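Local atomic coordinates of argininosuccinate lyase (Chelativorans sp., PDB entry 6RXA), a protein that acts as EDDS lyase, a C-N lyase of the aspartase/fumarase superfamily, and may also split argininosuccinate into fumarate and L-arginine. Residues L33-A38 against A118-F123; D43-R48 against N481-L486; H50-T55 against D488-I493. The protein carries 2 engineered substitutions. All blocks are in the same frame, centred on the assembly; numbering follows the deposited sequence.

All three contacts hang on helix 35-56, which changes partner along its length. Contact 1 joins its first turn to helix 112-147 and is largely buried; contacts 2 and 3 join its middle and end to helix 451-500, where burial is partial. Contact 1 rests on an aromatic ring touched by aliphatic carbons. Contact 2 mixes a leucine with a glutamine and a bridging water, its lysine being exposed, whereas contact 3 is almost wholly aliphatic. Contacts 2 and 3 are continuous, L486 of one meeting V52 of the other. Contact 1 touches contact 2 mainly through I46, which packs on A118, G119 and M122.

Contact 1: residues L33-A38 against A118-F123; sequences LTLTSA and AGKRMF
The ring of F123 is met obliquely by two aliphatic groups of helix 35-56. At CE1 it receives the methyl of A38, with CB 3.6 Å from that atom; at CE2 it receives L35, whose CD1 lies 3.8 Å from F123 CE2. F123 reaches across because its CG stands anti to the backbone N (chi1 167°), which places the ring against A38 and L35. The same CD1 of L35 lies 4.0 Å from K120 CE, and L35 CD2 reaches K120 CD; the two side chains cross at about a right angle. K120 is modelled in two conformers, so this aliphatic touch is less certain than the ring contacts. Putting an alanine in place of F123 would probably leave the methyls of L35 and A38 without their aromatic partner and open a gap between the two helices. The packing of helix 35-56 on helix 112-147 is part of the largely helical aspartase/fumarase fold; helix 112-147 is among its long helices, and R112 and N113 in its first turn bind succinate or fumarate in complexes of this enzyme, though neither is bound to this chain. The K120 side chain is about 11 Å from that of N113. P329, at the start of helix 329-348, also touches L35, A38 and F123, while Y42 packs on F123 from one turn further along helix 35-56. The start of that helix is fixed by T34 as N-cap: its OG1 accepts from S37 N at 3.0 Å, with an N-H...O angle of 160°, and its O accepts from A38 N. S37 OG is bonded in turn to R86 NH1, and T34 packs on D29 of the second subunit.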
# COMPACT_ATOMS: atom_id res chain seq x y z
N LEU A 33 22.23 10.04 -2.40
CA LEU A 33 22.78 10.06 -1.06
C LEU A 33 21.91 9.24 -0.12
O LEU A 33 20.70 9.11 -0.33
CB LEU A 33 22.76 11.49 -0.53
CG LEU A 33 23.59 12.51 -1.28
CD1 LEU A 33 23.45 13.87 -0.65
CD2 LEU A 33 25.04 12.06 -1.30
N THR A 34 22.52 8.73 0.95
CA THR A 34 21.71 8.27 2.06
C THR A 34 21.01 9.47 2.71
O THR A 34 21.46 10.62 2.59
CB THR A 34 22.55 7.60 3.15
OG1 THR A 34 23.47 8.56 3.68
CG2 THR A 34 23.32 6.40 2.62
N LEU A 35 19.94 9.20 3.46
CA LEU A 35 19.31 10.27 4.21
C LEU A 35 20.30 10.92 5.18
O LEU A 35 20.36 12.16 5.29
CB LEU A 35 18.06 9.77 4.93
CG LEU A 35 17.25 10.88 5.61
CD1 LEU A 35 16.68 11.88 4.65
CD2 LEU A 35 16.12 10.26 6.45
N THR A 36 21.11 10.11 5.88
CA THR A 36 22.09 10.68 6.81
C THR A 36 23.02 11.67 6.11
O THR A 36 23.26 12.77 6.63
CB THR A 36 22.89 9.55 7.46
OG1 THR A 36 21.99 8.74 8.24
CG2 THR A 36 24.00 10.11 8.33
N SER A 37 23.53 11.32 4.93
CA SER A 37 24.45 12.21 4.25
C SER A 37 23.74 13.44 3.70
O SER A 37 24.32 14.54 3.68
CB SER A 37 25.17 11.46 3.14
OG SER A 37 26.12 10.55 3.70
N ALA A 38 22.49 13.28 3.26
CA ALA A 38 21.75 14.41 2.73
C ALA A 38 21.39 15.42 3.82
O ALA A 38 21.39 16.63 3.57
CB ALA A 38 20.48 13.92 2.03
N ALA A 118 14.10 18.87 12.84
CA ALA A 118 14.39 20.12 12.14
C ALA A 118 15.27 19.89 10.92
O ALA A 118 15.03 20.48 9.85
CB ALA A 118 15.07 21.12 13.09
N GLY A 119 16.32 19.07 11.05
CA GLY A 119 17.19 18.83 9.90
C GLY A 119 16.46 18.15 8.76
O GLY A 119 16.66 18.48 7.59
N LYS A 120 15.61 17.17 9.08
CA LYS A 120 14.80 16.52 8.05
C LYS A 120 13.89 17.52 7.36
O LYS A 120 13.73 17.49 6.13
CB LYS A 120 13.95 15.39 8.66
CG LYS A 120 13.02 14.63 7.66
CD LYS A 120 13.81 13.64 6.80
CE LYS A 120 13.01 13.00 5.66
NZ LYS A 120 11.99 12.05 6.18
N ARG A 121 13.29 18.43 8.13
CA ARG A 121 12.44 19.46 7.54
C ARG A 121 13.24 20.38 6.61
O ARG A 121 12.75 20.76 5.54
CB ARG A 121 11.76 20.29 8.64
CG ARG A 121 10.59 19.61 9.34
CD ARG A 121 10.19 20.42 10.58
NE ARG A 121 9.00 19.87 11.21
CZ ARG A 121 7.75 20.14 10.82
NH1 ARG A 121 7.53 20.96 9.81
NH2 ARG A 121 6.74 19.57 11.45
N MET A 122 14.46 20.75 7.00
CA MET A 122 15.25 21.61 6.12
C MET A 122 15.62 20.89 4.83
O MET A 122 15.60 21.49 3.74
CB MET A 122 16.51 22.07 6.85
CG MET A 122 16.23 23.00 8.01
SD MET A 122 17.75 23.54 8.85
CE MET A 122 18.36 24.76 7.71
N PHE A 123 15.96 19.61 4.92
CA PHE A 123 16.21 18.81 3.74
C PHE A 123 14.96 18.72 2.86
O PHE A 123 15.03 19.01 1.66
CB PHE A 123 16.67 17.40 4.15
CG PHE A 123 16.65 16.41 3.02
CD1 PHE A 123 17.52 16.54 1.96
CD2 PHE A 123 15.74 15.37 3.03
CE1 PHE A 123 17.48 15.64 0.91
CE2 PHE A 123 15.71 14.46 1.98
CZ PHE A 123 16.58 14.60 0.93

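Contact 2: residues D43-R48 against N481-L486; sequences DSQIHR and NAKQTL
Helix segments 43-48 and 481-486 cross at 53° between their N-to-C directions, with axes 11.4 Å apart at closest approach. Their backbones come nearest at R48 and L486, whose CA atoms are 7.7 Å apart. L486 contributes the largest share of the contact: its CG is anti to the backbone N (chi1 -180°), which sends the isobutyl group across to helix 35-56. One methyl, CD1, lies 4.1 Å from the carbonyl carbon C of R48; the other, CD2, lies 3.6 Å from OE1 of Q45. A bend at chi2 (-62°) of Q45 brings its amide to L486 and K483, and the extended aliphatic chain of K483 flanks it, with CG 4.0 Å from Q45 OE1. The polar need of that amide oxygen is met by a water, which donates to Q45 OE1 at 2.7 Å and to the backbone O of K483 at 2.9 Å, so a single bridge ties the side chain of one helix to the main chain of the other. R48 gives the contact only its base; its guanidinium leads away to a salt bridge with D76. The crossing packs helix 35-56, near the N-terminus, on the long C-terminal helix 451-500, away from the ligand-binding residues. Around it, R48 packs on L69, L72 and A73 of helix 62-79, I46 points away from helix 451-500 onto L115, A118 and M122 of helix 112-147, and L486 continues onto A49 of helix 35-56.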
# COMPACT_ATOMS: atom_id res chain seq x y z
N ASP A 43 22.00 19.70 9.52
CA ASP A 43 22.35 19.58 10.93
C ASP A 43 23.46 20.55 11.30
O ASP A 43 23.42 21.17 12.37
CB ASP A 43 22.79 18.15 11.26
CG ASP A 43 21.61 17.18 11.42
OD1 ASP A 43 20.45 17.57 11.19
OD2 ASP A 43 21.86 16.02 11.80
N SER A 44 24.47 20.70 10.43
CA SER A 44 25.59 21.60 10.72
C SER A 44 25.13 23.05 10.78
O SER A 44 25.62 23.84 11.59
CB SER A 44 26.69 21.42 9.68
OG SER A 44 27.43 20.24 9.93
N GLN A 45 24.19 23.44 9.91
CA GLN A 45 23.60 24.77 9.98
C GLN A 45 22.82 24.94 11.28
O GLN A 45 22.88 26.00 11.91
CB GLN A 45 22.70 25.00 8.78
CG GLN A 45 23.47 25.16 7.48
CD GLN A 45 24.40 26.36 7.50
OE1 GLN A 45 23.95 27.51 7.49
NE2 GLN A 45 25.71 26.10 7.52
N ILE A 46 22.10 23.90 11.70
CA ILE A 46 21.35 23.97 12.96
C ILE A 46 22.29 24.19 14.14
O ILE A 46 21.99 24.98 15.04
CB ILE A 46 20.48 22.72 13.12
CG1 ILE A 46 19.36 22.74 12.07
CG2 ILE A 46 19.96 22.61 14.55
CD1 ILE A 46 18.65 21.40 11.93
N HIS A 47 23.44 23.50 14.16
CA HIS A 47 24.38 23.73 15.25
C HIS A 47 24.77 25.20 15.34
O HIS A 47 24.84 25.78 16.43
CB HIS A 47 25.65 22.89 15.07
CG HIS A 47 25.41 21.42 14.99
ND1 HIS A 47 24.38 20.80 15.66
CD2 HIS A 47 26.06 20.46 14.30
CE1 HIS A 47 24.41 19.50 15.39
NE2 HIS A 47 25.41 19.27 14.56
N ARG A 48 25.04 25.81 14.19
CA ARG A 48 25.44 27.21 14.17
C ARG A 48 24.30 28.10 14.65
O ARG A 48 24.51 29.01 15.47
CB ARG A 48 25.89 27.59 12.76
CG ARG A 48 27.21 26.95 12.36
CD ARG A 48 27.58 27.28 10.93
NE ARG A 48 28.94 26.83 10.63
CZ ARG A 48 29.27 25.56 10.38
NH1 ARG A 48 28.35 24.61 10.38
NH2 ARG A 48 30.53 25.25 10.11
N ASN A 481 18.44 34.53 2.05
CA ASN A 481 18.71 35.66 2.94
C ASN A 481 18.99 35.18 4.36
O ASN A 481 19.88 35.70 5.04
CB ASN A 481 17.53 36.62 2.93
CG ASN A 481 17.38 37.33 1.61
OD1 ASN A 481 18.28 37.30 0.77
ND2 ASN A 481 16.24 37.99 1.42
N ALA A 482 18.23 34.18 4.83
CA ALA A 482 18.47 33.68 6.18
C ALA A 482 19.83 33.02 6.28
O ALA A 482 20.55 33.22 7.27
CB ALA A 482 17.37 32.69 6.58
N LYS A 483 20.21 32.24 5.28
CA LYS A 483 21.49 31.56 5.33
C LYS A 483 22.63 32.56 5.36
O LYS A 483 23.63 32.37 6.06
CB LYS A 483 21.61 30.57 4.17
CG LYS A 483 22.82 29.65 4.30
CD LYS A 483 22.80 28.54 3.25
CE LYS A 483 23.97 27.59 3.45
NZ LYS A 483 24.02 26.51 2.43
N GLN A 484 22.49 33.69 4.64
CA GLN A 484 23.53 34.72 4.67
C GLN A 484 23.57 35.43 6.02
O GLN A 484 24.66 35.73 6.53
CB GLN A 484 23.33 35.71 3.53
CG GLN A 484 24.54 36.60 3.27
CD GLN A 484 25.78 35.80 2.89
OE1 GLN A 484 25.79 35.11 1.87
NE2 GLN A 484 26.81 35.88 3.72
N THR A 485 22.40 35.72 6.60
CA THR A 485 22.36 36.33 7.93
C THR A 485 23.08 35.45 8.95
O THR A 485 23.86 35.94 9.77
CB THR A 485 20.91 36.56 8.37
OG1 THR A 485 20.30 37.55 7.54
CG2 THR A 485 20.85 37.01 9.82
N LEU A 486 22.83 34.14 8.91
CA LEU A 486 23.49 33.21 9.82
C LEU A 486 25.00 33.21 9.58
O LEU A 486 25.79 33.28 10.53
CB LEU A 486 22.92 31.81 9.63
CG LEU A 486 23.49 30.70 10.52
CD1 LEU A 486 23.44 31.11 11.98
CD2 LEU A 486 22.73 29.40 10.26
O HOH W 1 24.98 29.96 6.85

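Contact 3: residues H50-T55 against D488-I493; sequences HVVMLT and DSVQQI
V52 pushes its two methyls into helix 451-500 and overlaps three residues of 488-493. CG2 does most of the work, lying 4.1 Å from V490 CG2 and equally 4.1 Å from I493 CD1, while CG1 lies 4.2 Å from S489 CB. The split follows from the torsion: CG1 is anti to the backbone N (chi1 169°) and CG2 anti to the carbonyl carbon, which turns CG1 to S489 and CG2 to V490 and I493. V52 and V490 cross at about a right angle, V52 and I493 obliquely; the I493 chain is extended beyond CG1, which carries CD1 out to meet the valine. With L486 one turn earlier also touching its CG2, V52 lies among L486, S489, V490 and I493. The segment axes approach to 10.5 Å at 58° between their N-to-C directions, and the CA atoms of V52 and V490 are 7.1 Å apart. The last turns of helix 35-56 are thereby packed on the C-terminal helix 451-500, far from the ligand-binding residues. Further out, I493 also touches S65 of helix 62-79, V51 packs on I68 and L69 of the same helix, and V52 leans on L218 of helix 212-218. The hydroxyls nearby turn elsewhere. T55 OG1 bonds V51 O at 2.7 Å, from the face of that carbonyl opposite to T55 N, and also pairs with S65 OG; S489 OG is bonded to T485 O. The two segments thus meet through carbon alone, and their fit probably rests on van der Waals and hydrophobic packing rather than on directional bonds.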
# COMPACT_ATOMS: atom_id res chain seq x y z
N HIS A 50 21.68 27.32 16.54
CA HIS A 50 21.41 27.10 17.95
C HIS A 50 22.45 27.82 18.81
O HIS A 50 22.10 28.50 19.78
CB HIS A 50 21.41 25.60 18.23
CG HIS A 50 21.08 25.26 19.64
ND1 HIS A 50 19.80 25.37 20.15
CD2 HIS A 50 21.86 24.82 20.65
CE1 HIS A 50 19.81 25.01 21.42
NE2 HIS A 50 21.05 24.67 21.75
N VAL A 51 23.72 27.70 18.44
CA VAL A 51 24.80 28.34 19.19
C VAL A 51 24.69 29.86 19.15
O VAL A 51 24.88 30.53 20.17
CB VAL A 51 26.16 27.83 18.67
CG1 VAL A 51 27.28 28.72 19.14
CG2 VAL A 51 26.39 26.39 19.12
N VAL A 52 24.39 30.43 17.98
CA VAL A 52 24.18 31.88 17.88
C VAL A 52 23.04 32.31 18.79
O VAL A 52 23.16 33.29 19.54
CB VAL A 52 23.93 32.28 16.41
CG1 VAL A 52 23.46 33.72 16.33
CG2 VAL A 52 25.19 32.08 15.60
N MET A 53 21.93 31.58 18.77
CA MET A 53 20.81 31.91 19.66
C MET A 53 21.22 31.82 21.12
O MET A 53 20.86 32.68 21.92
CB MET A 53 19.62 31.00 19.35
CG MET A 53 18.39 31.24 20.24
SD MET A 53 18.46 30.29 21.77
CE MET A 53 18.39 28.61 21.15
N LEU A 54 21.95 30.77 21.50
CA LEU A 54 22.38 30.66 22.89
C LEU A 54 23.24 31.85 23.28
O LEU A 54 23.23 32.27 24.44
CB LEU A 54 23.18 29.39 23.13
CG LEU A 54 22.48 28.05 23.00
CD1 LEU A 54 23.46 26.93 23.29
CD2 LEU A 54 21.30 27.96 23.95
N THR A 55 24.00 32.38 22.32
CA THR A 55 24.84 33.55 22.59
C THR A 55 23.98 34.79 22.81
O THR A 55 24.20 35.55 23.76
CB THR A 55 25.80 33.76 21.43
OG1 THR A 55 26.45 32.53 21.12
CG2 THR A 55 26.89 34.78 21.83
N ASP A 488 26.87 35.55 8.32
CA ASP A 488 27.41 36.81 8.82
C ASP A 488 27.52 36.81 10.34
O ASP A 488 28.51 37.31 10.90
CB ASP A 488 26.51 37.98 8.40
CG ASP A 488 26.59 38.28 6.92
OD1 ASP A 488 27.41 37.66 6.22
OD2 ASP A 488 25.80 39.14 6.47
N SER A 489 26.50 36.28 11.02
CA SER A 489 26.51 36.26 12.48
C SER A 489 27.65 35.40 13.00
O SER A 489 28.33 35.77 13.97
CB SER A 489 25.17 35.71 12.99
OG SER A 489 24.10 36.61 12.72
N VAL A 490 27.86 34.24 12.37
CA VAL A 490 28.95 33.36 12.79
C VAL A 490 30.29 34.05 12.63
O VAL A 490 31.14 34.00 13.52
CB VAL A 490 28.87 32.04 11.98
CG1 VAL A 490 30.10 31.20 12.20
CG2 VAL A 490 27.64 31.27 12.37
N GLN A 491 30.50 34.73 11.50
CA GLN A 491 31.79 35.39 11.30
C GLN A 491 31.97 36.55 12.28
O GLN A 491 33.07 36.76 12.81
CB GLN A 491 31.96 35.82 9.85
CG GLN A 491 32.27 34.66 8.90
CD GLN A 491 33.28 33.66 9.46
OE1 GLN A 491 32.99 32.46 9.57
NE2 GLN A 491 34.47 34.16 9.83
N GLN A 492 30.89 37.31 12.56
CA GLN A 492 30.97 38.38 13.55
C GLN A 492 31.49 37.85 14.89
O GLN A 492 32.39 38.44 15.49
CB GLN A 492 29.58 39.01 13.75
CG GLN A 492 29.19 39.96 12.65
CD GLN A 492 27.69 40.24 12.58
OE1 GLN A 492 26.90 39.76 13.41
NE2 GLN A 492 27.30 41.00 11.57
N ILE A 493 30.93 36.74 15.36
CA ILE A 493 31.32 36.18 16.64
C ILE A 493 32.77 35.71 16.61
O ILE A 493 33.56 36.02 17.51
CB ILE A 493 30.36 35.05 17.03
CG1 ILE A 493 28.99 35.62 17.41
CG2 ILE A 493 30.92 34.24 18.18
CD1 ILE A 493 27.84 34.61 17.36